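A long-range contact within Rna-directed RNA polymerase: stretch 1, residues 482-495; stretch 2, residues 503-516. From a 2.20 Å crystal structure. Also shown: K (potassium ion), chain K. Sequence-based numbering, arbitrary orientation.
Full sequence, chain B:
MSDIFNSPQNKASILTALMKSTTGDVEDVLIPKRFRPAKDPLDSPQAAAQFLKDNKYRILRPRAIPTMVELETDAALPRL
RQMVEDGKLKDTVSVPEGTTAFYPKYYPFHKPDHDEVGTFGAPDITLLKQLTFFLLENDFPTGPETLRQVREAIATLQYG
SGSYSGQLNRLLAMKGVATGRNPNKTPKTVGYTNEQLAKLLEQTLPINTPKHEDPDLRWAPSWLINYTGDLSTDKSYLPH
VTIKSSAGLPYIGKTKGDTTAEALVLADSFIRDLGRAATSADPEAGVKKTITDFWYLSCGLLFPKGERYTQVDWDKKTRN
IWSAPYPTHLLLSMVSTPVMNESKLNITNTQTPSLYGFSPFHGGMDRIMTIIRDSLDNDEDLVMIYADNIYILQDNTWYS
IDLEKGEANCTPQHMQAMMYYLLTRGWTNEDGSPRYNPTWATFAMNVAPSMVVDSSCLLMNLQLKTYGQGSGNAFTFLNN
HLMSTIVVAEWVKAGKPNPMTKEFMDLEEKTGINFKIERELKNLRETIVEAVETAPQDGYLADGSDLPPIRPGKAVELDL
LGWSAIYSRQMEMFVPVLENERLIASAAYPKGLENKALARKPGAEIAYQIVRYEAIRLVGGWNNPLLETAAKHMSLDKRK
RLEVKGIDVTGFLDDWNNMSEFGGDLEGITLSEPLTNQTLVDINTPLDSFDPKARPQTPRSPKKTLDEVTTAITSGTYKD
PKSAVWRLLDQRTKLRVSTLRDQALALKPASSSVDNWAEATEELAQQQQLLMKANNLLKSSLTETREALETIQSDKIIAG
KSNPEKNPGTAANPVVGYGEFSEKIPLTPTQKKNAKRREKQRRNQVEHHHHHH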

ATOM      1  N   LEU B 482      10.202  -0.031  -5.361  1.00 39.64           N
ATOM      2  CA  LEU B 482      11.456   0.508  -5.894  1.00 40.25           C
ATOM      3  C   LEU B 482      12.656   0.086  -4.995  1.00 40.80           C
ATOM      4  O   LEU B 482      13.707  -0.320  -5.510  1.00 38.76           O
ATOM      5  CB  LEU B 482      11.364   2.034  -6.049  1.00 41.67           C
ATOM      6  CG  LEU B 482      12.663   2.842  -6.325  1.00 48.67           C
ATOM      7  CD1 LEU B 482      13.480   2.241  -7.460  1.00 50.46           C
ATOM      8  CD2 LEU B 482      12.305   4.212  -6.774  1.00 53.32           C
ATOM      9  N   MET B 483      12.489   0.163  -3.676  1.00 37.05           N
ATOM     10  CA  MET B 483      13.539  -0.246  -2.730  1.00 37.33           C
ATOM     11  C   MET B 483      13.875  -1.731  -2.888  1.00 41.07           C
ATOM     12  O   MET B 483      15.057  -2.071  -2.950  1.00 41.65           O
ATOM     13  CB  MET B 483      13.167   0.104  -1.296  1.00 38.75           C
ATOM     14  CG  MET B 483      13.185   1.601  -1.056  1.00 42.90           C
ATOM     15  SD  MET B 483      13.026   2.054   0.681  1.00 46.74           S
ATOM     16  CE  MET B 483      11.316   1.628   0.986  1.00 41.97           C
ATOM     17  N   SER B 484      12.852  -2.595  -3.058  1.00 38.35           N
ATOM     18  CA  SER B 484      13.080  -4.030  -3.287  1.00 37.58           C
ATOM     19  C   SER B 484      13.779  -4.265  -4.623  1.00 41.45           C
ATOM     20  O   SER B 484      14.634  -5.142  -4.703  1.00 42.89           O
ATOM     21  CB  SER B 484      11.768  -4.804  -3.242  1.00 37.97           C
ATOM     22  OG  SER B 484      11.241  -4.780  -1.930  1.00 39.99           O
ATOM     23  N   THR B 485      13.454  -3.449  -5.645  1.00 37.57           N
ATOM     24  CA  THR B 485      14.079  -3.480  -6.982  1.00 38.91           C
ATOM     25  C   THR B 485      15.603  -3.234  -6.865  1.00 43.49           C
ATOM     26  O   THR B 485      16.389  -3.917  -7.528  1.00 42.81           O
ATOM     27  CB  THR B 485      13.379  -2.459  -7.904  1.00 43.83           C
ATOM     28  OG1 THR B 485      12.071  -2.956  -8.180  1.00 47.46           O
ATOM     29  CG2 THR B 485      14.135  -2.207  -9.211  1.00 40.04           C
ATOM     30  N   ILE B 486      15.996  -2.267  -6.007  1.00 41.91           N
ATOM     31  CA  ILE B 486      17.389  -1.909  -5.750  1.00 43.50           C
ATOM     32  C   ILE B 486      18.112  -3.103  -5.093  1.00 48.57           C
ATOM     33  O   ILE B 486      19.210  -3.465  -5.531  1.00 49.98           O
ATOM     34  CB  ILE B 486      17.491  -0.606  -4.897  1.00 46.18           C
ATOM     35  CG1 ILE B 486      17.003   0.614  -5.709  1.00 46.21           C
ATOM     36  CG2 ILE B 486      18.930  -0.414  -4.331  1.00 46.88           C
ATOM     37  CD1 ILE B 486      16.837   1.951  -4.931  1.00 52.03           C
ATOM     38  N   VAL B 487      17.482  -3.721  -4.067  1.00 43.50           N
ATOM     39  CA  VAL B 487      18.043  -4.875  -3.365  1.00 43.87           C
ATOM     40  C   VAL B 487      18.236  -6.045  -4.376  1.00 46.17           C
ATOM     41  O   VAL B 487      19.315  -6.641  -4.417  1.00 46.54           O
ATOM     42  CB  VAL B 487      17.183  -5.277  -2.119  1.00 47.19           C
ATOM     43  CG1 VAL B 487      17.642  -6.606  -1.514  1.00 47.76           C
ATOM     44  CG2 VAL B 487      17.194  -4.178  -1.057  1.00 46.62           C
ATOM     45  N   VAL B 488      17.225  -6.307  -5.225  1.00 42.03           N
ATOM     46  CA  VAL B 488      17.253  -7.389  -6.231  1.00 41.98           C
ATOM     47  C   VAL B 488      18.321  -7.091  -7.301  1.00 46.82           C
ATOM     48  O   VAL B 488      19.104  -7.987  -7.607  1.00 48.96           O
ATOM     49  CB  VAL B 488      15.851  -7.671  -6.847  1.00 43.72           C
ATOM     50  CG1 VAL B 488      15.934  -8.608  -8.051  1.00 44.05           C
ATOM     51  CG2 VAL B 488      14.911  -8.244  -5.794  1.00 41.39           C
ATOM     52  N   ALA B 489      18.390  -5.844  -7.819  1.00 40.85           N
ATOM     53  CA  ALA B 489      19.411  -5.446  -8.802  1.00 41.62           C
ATOM     54  C   ALA B 489      20.836  -5.674  -8.253  1.00 46.30           C
ATOM     55  O   ALA B 489      21.714  -6.123  -8.990  1.00 46.74           O
ATOM     56  CB  ALA B 489      19.230  -3.989  -9.185  1.00 42.13           C
ATOM     57  N   GLU B 490      21.048  -5.386  -6.954  1.00 43.20           N
ATOM     58  CA  GLU B 490      22.340  -5.563  -6.289  1.00 43.96           C
ATOM     59  C   GLU B 490      22.638  -7.052  -6.070  1.00 47.93           C
ATOM     60  O   GLU B 490      23.788  -7.441  -6.165  1.00 49.49           O
ATOM     61  CB  GLU B 490      22.411  -4.773  -4.969  1.00 44.54           C
ATOM     62  CG  GLU B 490      22.596  -3.277  -5.181  1.00 49.95           C
ATOM     63  CD  GLU B 490      23.881  -2.868  -5.872  1.00 65.91           C
ATOM     64  OE1 GLU B 490      24.948  -3.464  -5.589  1.00 50.31           O
ATOM     65  OE2 GLU B 490      23.815  -1.942  -6.709  1.00 65.19           O
ATOM     66  N   TRP B 491      21.605  -7.879  -5.850  1.00 43.75           N
ATOM     67  CA  TRP B 491      21.748  -9.336  -5.721  1.00 44.16           C
ATOM     68  C   TRP B 491      22.219  -9.903  -7.063  1.00 49.09           C
ATOM     69  O   TRP B 491      23.199 -10.647  -7.089  1.00 51.14           O
ATOM     70  CB  TRP B 491      20.426  -9.961  -5.252  1.00 41.36           C
ATOM     71  CG  TRP B 491      20.288 -11.445  -5.429  1.00 42.34           C
ATOM     72  CD1 TRP B 491      20.869 -12.420  -4.671  1.00 45.59           C
ATOM     73  CD2 TRP B 491      19.418 -12.117  -6.351  1.00 41.62           C
ATOM     74  NE1 TRP B 491      20.428 -13.659  -5.072  1.00 44.64           N
ATOM     75  CE2 TRP B 491      19.541 -13.504  -6.109  1.00 45.94           C
ATOM     76  CE3 TRP B 491      18.537 -11.678  -7.366  1.00 42.43           C
ATOM     77  CZ2 TRP B 491      18.837 -14.462  -6.862  1.00 45.24           C
ATOM     78  CZ3 TRP B 491      17.840 -12.627  -8.106  1.00 44.22           C
ATOM     79  CH2 TRP B 491      17.994 -14.000  -7.855  1.00 45.06           C
ATOM     80  N   VAL B 492      21.597  -9.465  -8.176  1.00 45.13           N
ATOM     81  CA  VAL B 492      21.965  -9.874  -9.538  1.00 46.26           C
ATOM     82  C   VAL B 492      23.417  -9.416  -9.829  1.00 53.45           C
ATOM     83  O   VAL B 492      24.225 -10.232 -10.279  1.00 54.68           O
ATOM     84  CB  VAL B 492      20.951  -9.348 -10.599  1.00 49.32           C
ATOM     85  CG1 VAL B 492      21.434  -9.611 -12.032  1.00 49.96           C
ATOM     86  CG2 VAL B 492      19.557  -9.949 -10.385  1.00 47.09           C
ATOM     87  N   LYS B 493      23.752  -8.137  -9.518  1.00 50.57           N
ATOM     88  CA  LYS B 493      25.091  -7.575  -9.725  1.00 51.05           C
ATOM     89  C   LYS B 493      26.162  -8.371  -8.952  1.00 56.11           C
ATOM     90  O   LYS B 493      27.195  -8.683  -9.529  1.00 57.02           O
ATOM     91  CB  LYS B 493      25.131  -6.089  -9.328  1.00 51.77           C
ATOM     92  CG  LYS B 493      26.413  -5.395  -9.701  1.00 54.01           C
ATOM     93  CD  LYS B 493      26.518  -4.022  -9.102  1.00 66.52           C
ATOM     94  CE  LYS B 493      27.849  -3.396  -9.450  1.00 77.29           C
ATOM     95  NZ  LYS B 493      27.991  -2.049  -8.851  1.00 85.33           N
ATOM     96  N   ALA B 494      25.888  -8.751  -7.684  1.00 52.69           N
ATOM     97  CA  ALA B 494      26.822  -9.505  -6.834  1.00 52.35           C
ATOM     98  C   ALA B 494      26.946 -10.997  -7.236  1.00 57.64           C
ATOM     99  O   ALA B 494      27.621 -11.762  -6.540  1.00 57.70           O
ATOM    100  CB  ALA B 494      26.405  -9.388  -5.374  1.00 51.17           C
ATOM    101  N   GLY B 495      26.326 -11.386  -8.354  1.00 55.00           N
ATOM    102  CA  GLY B 495      26.384 -12.748  -8.877  1.00 55.87           C
ATOM    103  C   GLY B 495      25.425 -13.705  -8.206  1.00 60.65           C
ATOM    104  O   GLY B 495      25.727 -14.893  -8.073  1.00 61.38           O
TER
HETATM  105  K     K K1002      18.057   1.664   6.429  1.00 43.70           K
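Stretch 2 503-516: EFMDLEEKTGINFK

The contact has one polar link across it, a salt bridge with a second lysine crowding its positive end. Lys510 NZ donates a hydrogen bond to Glu490 OE1 at 3.0 Å. Lys493 NZ lies only 3.7 Å from Lys510 NZ, so two like charges sit close together. The carboxylate of Glu490 offsets part of that charge; its OE2 is hydrogen-bonded elsewhere in the structure.

Stretch 1 is helical from Leu482 to Lys493, continuing a helix that begins earlier in the chain. Ala494 leaves helical geometry, and Gly495 follows with positive phi. Stretch 2 begins helical, continuing a helix from earlier in the chain, and a short helical segment runs up to Thr511. Gly512 breaks it with a positive phi of 75°, and the chain then extends into a strand at Phe515 and Lys516.

The short helix crosses the helix of stretch 1 at 119°, with the axes 10.1 Å apart at closest approach. Stretch 2 runs broadly the opposite way: Phe504 lies nearest Trp491, Thr511 nearest Val487 and Ile513 nearest Met483, with CA–CA distances of 6.9, 6.6 and 7.2 Å.

At the Trp491 end, Phe504 CE2 approaches Trp491 CD1 to 3.5 Å. The tryptophan atom lies at the edge of the phenylalanine ring, near its plane. The ring planes meet at 73°, an oblique pairing. Leu507 points toward stretch 1 and packs on the helix backbone as well as on side chains. Its CD1 is 3.8 Å from Trp491 CA, and its CD2 is 3.7 Å from Glu490 O.

Thr511 sits in the middle. Its CG2 lies 3.7 Å from Glu490 CG and 3.8 Å from Ile486 CG2. Its hydroxyl bonds within stretch 2: Thr511 OG1 donates to Leu507 O at 2.7 Å, in the helix, and accepts from Ile513 N at 3.2 Å, just past it. Both hydroxyl bonds stay within stretch 2, yet Thr511 OG1 still lies 4.1 Å from Val487 CG2.

Beyond the glycine, Ile513 covers the Met483 end. Its CD1 lies 3.5 Å from Met483 O and 4.0 Å from Ile486 CG2, while its CG2 is 3.9 Å from Val487 CG2. Phe515 adds CE2 at 3.9 Å from Val487 CG1. Potassium binds the turn through Gly512 O at 2.6 Å and Asn514 OD1 at 2.8 Å, with four more ligand atoms elsewhere in the structure. In all, the two stretches bury 589 Å².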

ATOM      1  N   GLU B 503      27.548 -12.527   2.068  1.00 58.17           N
ATOM      2  CA  GLU B 503      27.563 -11.814   0.785  1.00 57.48           C
ATOM      3  C   GLU B 503      26.198 -11.217   0.452  1.00 56.69           C
ATOM      4  O   GLU B 503      26.148 -10.120  -0.103  1.00 56.80           O
ATOM      5  CB  GLU B 503      28.014 -12.733  -0.366  1.00 60.23           C
ATOM      6  CG  GLU B 503      29.484 -13.121  -0.337  1.00 73.35           C
ATOM      7  CD  GLU B 503      29.876 -14.203   0.652  1.00 94.34           C
ATOM      8  OE1 GLU B 503      29.067 -15.132   0.885  1.00 85.37           O
ATOM      9  OE2 GLU B 503      30.996 -14.116   1.203  1.00 96.98           O
ATOM     10  N   PHE B 504      25.099 -11.928   0.787  1.00 50.33           N
ATOM     11  CA  PHE B 504      23.751 -11.412   0.555  1.00 48.30           C
ATOM     12  C   PHE B 504      23.404 -10.385   1.632  1.00 53.77           C
ATOM     13  O   PHE B 504      22.865  -9.332   1.308  1.00 51.15           O
ATOM     14  CB  PHE B 504      22.702 -12.531   0.530  1.00 48.30           C
ATOM     15  CG  PHE B 504      21.312 -12.066   0.148  1.00 47.81           C
ATOM     16  CD1 PHE B 504      20.419 -11.605   1.115  1.00 47.83           C
ATOM     17  CD2 PHE B 504      20.878 -12.129  -1.174  1.00 50.48           C
ATOM     18  CE1 PHE B 504      19.127 -11.201   0.760  1.00 46.69           C
ATOM     19  CE2 PHE B 504      19.583 -11.712  -1.528  1.00 50.87           C
ATOM     20  CZ  PHE B 504      18.731 -11.228  -0.561  1.00 46.95           C
ATOM     21  N   MET B 505      23.727 -10.685   2.916  1.00 53.30           N
ATOM     22  CA  MET B 505      23.438  -9.790   4.031  1.00 53.40           C
ATOM     23  C   MET B 505      24.210  -8.491   3.904  1.00 56.06           C
ATOM     24  O   MET B 505      23.714  -7.472   4.369  1.00 55.61           O
ATOM     25  CB  MET B 505      23.679 -10.461   5.391  1.00 56.62           C
ATOM     26  CG  MET B 505      22.602 -11.470   5.775  1.00 60.93           C
ATOM     27  SD  MET B 505      20.883 -11.084   5.287  1.00 66.01           S
ATOM     28  CE  MET B 505      20.522  -9.664   6.385  1.00 62.64           C
ATOM     29  N   ASP B 506      25.363  -8.507   3.194  1.00 53.54           N
ATOM     30  CA  ASP B 506      26.190  -7.333   2.920  1.00 53.65           C
ATOM     31  C   ASP B 506      25.469  -6.323   2.022  1.00 55.26           C
ATOM     32  O   ASP B 506      25.865  -5.157   1.988  1.00 56.48           O
ATOM     33  CB  ASP B 506      27.506  -7.762   2.264  1.00 57.82           C
ATOM     34  CG  ASP B 506      28.574  -8.288   3.215  1.00 70.60           C
ATOM     35  OD1 ASP B 506      28.332  -8.290   4.453  1.00 70.24           O
ATOM     36  OD2 ASP B 506      29.651  -8.706   2.721  1.00 76.54           O
ATOM     37  N   LEU B 507      24.402  -6.752   1.311  1.00 49.09           N
ATOM     38  CA  LEU B 507      23.623  -5.863   0.452  1.00 47.34           C
ATOM     39  C   LEU B 507      22.867  -4.831   1.305  1.00 48.17           C
ATOM     40  O   LEU B 507      22.498  -3.786   0.786  1.00 46.69           O
ATOM     41  CB  LEU B 507      22.671  -6.619  -0.496  1.00 46.58           C
ATOM     42  CG  LEU B 507      23.313  -7.660  -1.444  1.00 52.58           C
ATOM     43  CD1 LEU B 507      22.262  -8.553  -2.080  1.00 52.13           C
ATOM     44  CD2 LEU B 507      24.190  -7.032  -2.495  1.00 55.80           C
ATOM     45  N   GLU B 508      22.700  -5.089   2.623  1.00 45.00           N
ATOM     46  CA  GLU B 508      22.056  -4.125   3.518  1.00 44.81           C
ATOM     47  C   GLU B 508      22.850  -2.818   3.528  1.00 49.82           C
ATOM     48  O   GLU B 508      22.287  -1.755   3.256  1.00 48.28           O
ATOM     49  CB  GLU B 508      21.941  -4.670   4.944  1.00 45.54           C
ATOM     50  CG  GLU B 508      20.791  -5.618   5.216  1.00 44.43           C
ATOM     51  CD  GLU B 508      20.577  -5.806   6.710  1.00 60.53           C
ATOM     52  OE1 GLU B 508      21.562  -6.074   7.436  1.00 57.51           O
ATOM     53  OE2 GLU B 508      19.434  -5.599   7.169  1.00 48.57           O
ATOM     54  N   GLU B 509      24.177  -2.912   3.786  1.00 47.33           N
ATOM     55  CA  GLU B 509      25.076  -1.770   3.813  1.00 48.12           C
ATOM     56  C   GLU B 509      25.260  -1.177   2.422  1.00 52.50           C
ATOM     57  O   GLU B 509      25.314   0.043   2.295  1.00 52.42           O
ATOM     58  CB  GLU B 509      26.432  -2.167   4.421  1.00 50.95           C
ATOM     59  CG  GLU B 509      27.449  -1.037   4.470  1.00 66.14           C
ATOM     60  CD  GLU B 509      28.769  -1.348   5.154  1.00 93.35           C
ATOM     61  OE1 GLU B 509      29.060  -2.537   5.433  1.00 92.87           O
ATOM     62  OE2 GLU B 509      29.520  -0.382   5.411  1.00 86.14           O
ATOM     63  N   LYS B 510      25.368  -2.022   1.387  1.00 49.65           N
ATOM     64  CA  LYS B 510      25.556  -1.537   0.018  1.00 50.50           C
ATOM     65  C   LYS B 510      24.341  -0.668  -0.438  1.00 51.69           C
ATOM     66  O   LYS B 510      24.550   0.343  -1.092  1.00 51.22           O
ATOM     67  CB  LYS B 510      25.800  -2.731  -0.947  1.00 54.67           C
ATOM     68  CG  LYS B 510      25.941  -2.403  -2.449  1.00 68.09           C
ATOM     69  CD  LYS B 510      27.263  -1.767  -2.816  1.00 72.45           C
ATOM     70  CE  LYS B 510      27.301  -1.264  -4.249  1.00 73.24           C
ATOM     71  NZ  LYS B 510      27.725  -2.340  -5.179  1.00 80.01           N
ATOM     72  N   THR B 511      23.101  -1.034  -0.045  1.00 47.13           N
ATOM     73  CA  THR B 511      21.880  -0.344  -0.487  1.00 45.59           C
ATOM     74  C   THR B 511      21.295   0.675   0.528  1.00 48.33           C
ATOM     75  O   THR B 511      20.441   1.481   0.150  1.00 47.58           O
ATOM     76  CB  THR B 511      20.782  -1.388  -0.819  1.00 47.90           C
ATOM     77  OG1 THR B 511      20.447  -2.118   0.366  1.00 43.69           O
ATOM     78  CG2 THR B 511      21.179  -2.346  -1.938  1.00 42.67           C
ATOM     79  N   GLY B 512      21.684   0.579   1.800  1.00 44.73           N
ATOM     80  CA  GLY B 512      21.135   1.413   2.873  1.00 43.92           C
ATOM     81  C   GLY B 512      19.735   0.944   3.253  1.00 46.38           C
ATOM     82  O   GLY B 512      19.012   1.641   3.976  1.00 44.86           O
ATOM     83  N   ILE B 513      19.339  -0.261   2.748  1.00 42.03           N
ATOM     84  CA  ILE B 513      18.016  -0.849   2.939  1.00 40.22           C
ATOM     85  C   ILE B 513      18.151  -2.096   3.815  1.00 45.04           C
ATOM     86  O   ILE B 513      18.847  -3.044   3.448  1.00 45.58           O
ATOM     87  CB  ILE B 513      17.319  -1.142   1.568  1.00 42.38           C
ATOM     88  CG1 ILE B 513      17.158   0.153   0.744  1.00 43.05           C
ATOM     89  CG2 ILE B 513      15.936  -1.804   1.776  1.00 41.57           C
ATOM     90  CD1 ILE B 513      17.000  -0.041  -0.795  1.00 50.58           C
ATOM     91  N   ASN B 514      17.493  -2.079   4.982  1.00 41.72           N
ATOM     92  CA  ASN B 514      17.458  -3.201   5.922  1.00 40.89           C
ATOM     93  C   ASN B 514      16.484  -4.244   5.430  1.00 43.97           C
ATOM     94  O   ASN B 514      15.403  -3.902   4.952  1.00 42.42           O
ATOM     95  CB  ASN B 514      17.031  -2.730   7.323  1.00 37.61           C
ATOM     96  CG  ASN B 514      17.930  -1.730   7.990  1.00 46.36           C
ATOM     97  OD1 ASN B 514      18.576  -0.915   7.348  1.00 42.10           O
ATOM     98  ND2 ASN B 514      17.943  -1.729   9.301  1.00 40.22           N
ATOM     99  N   PHE B 515      16.829  -5.512   5.585  1.00 41.51           N
ATOM    100  CA  PHE B 515      15.927  -6.593   5.188  1.00 40.74           C
ATOM    101  C   PHE B 515      16.244  -7.814   5.997  1.00 46.16           C
ATOM    102  O   PHE B 515      17.331  -7.916   6.580  1.00 45.56           O
ATOM    103  CB  PHE B 515      16.048  -6.904   3.672  1.00 42.67           C
ATOM    104  CG  PHE B 515      17.456  -7.175   3.169  1.00 45.02           C
ATOM    105  CD1 PHE B 515      18.087  -8.388   3.428  1.00 47.80           C
ATOM    106  CD2 PHE B 515      18.139  -6.226   2.417  1.00 47.75           C
ATOM    107  CE1 PHE B 515      19.397  -8.622   2.989  1.00 50.28           C
ATOM    108  CE2 PHE B 515      19.432  -6.473   1.945  1.00 50.60           C
ATOM    109  CZ  PHE B 515      20.053  -7.669   2.232  1.00 49.39           C
ATOM    110  N   LYS B 516      15.323  -8.772   6.013  1.00 44.15           N
ATOM    111  CA  LYS B 516      15.586 -10.039   6.687  1.00 43.66           C
ATOM    112  C   LYS B 516      14.931 -11.177   5.961  1.00 44.73           C
ATOM    113  O   LYS B 516      13.909 -11.010   5.290  1.00 42.21           O
ATOM    114  CB  LYS B 516      15.254 -10.065   8.191  1.00 47.69           C
ATOM    115  CG  LYS B 516      13.944  -9.465   8.659  1.00 78.45           C
ATOM    116  CD  LYS B 516      13.903  -9.501  10.197  1.00 95.79           C
ATOM    117  CE  LYS B 516      12.936  -8.509  10.803  1.00109.84           C
ATOM    118  NZ  LYS B 516      11.692  -9.164  11.290  1.00117.10           N
TER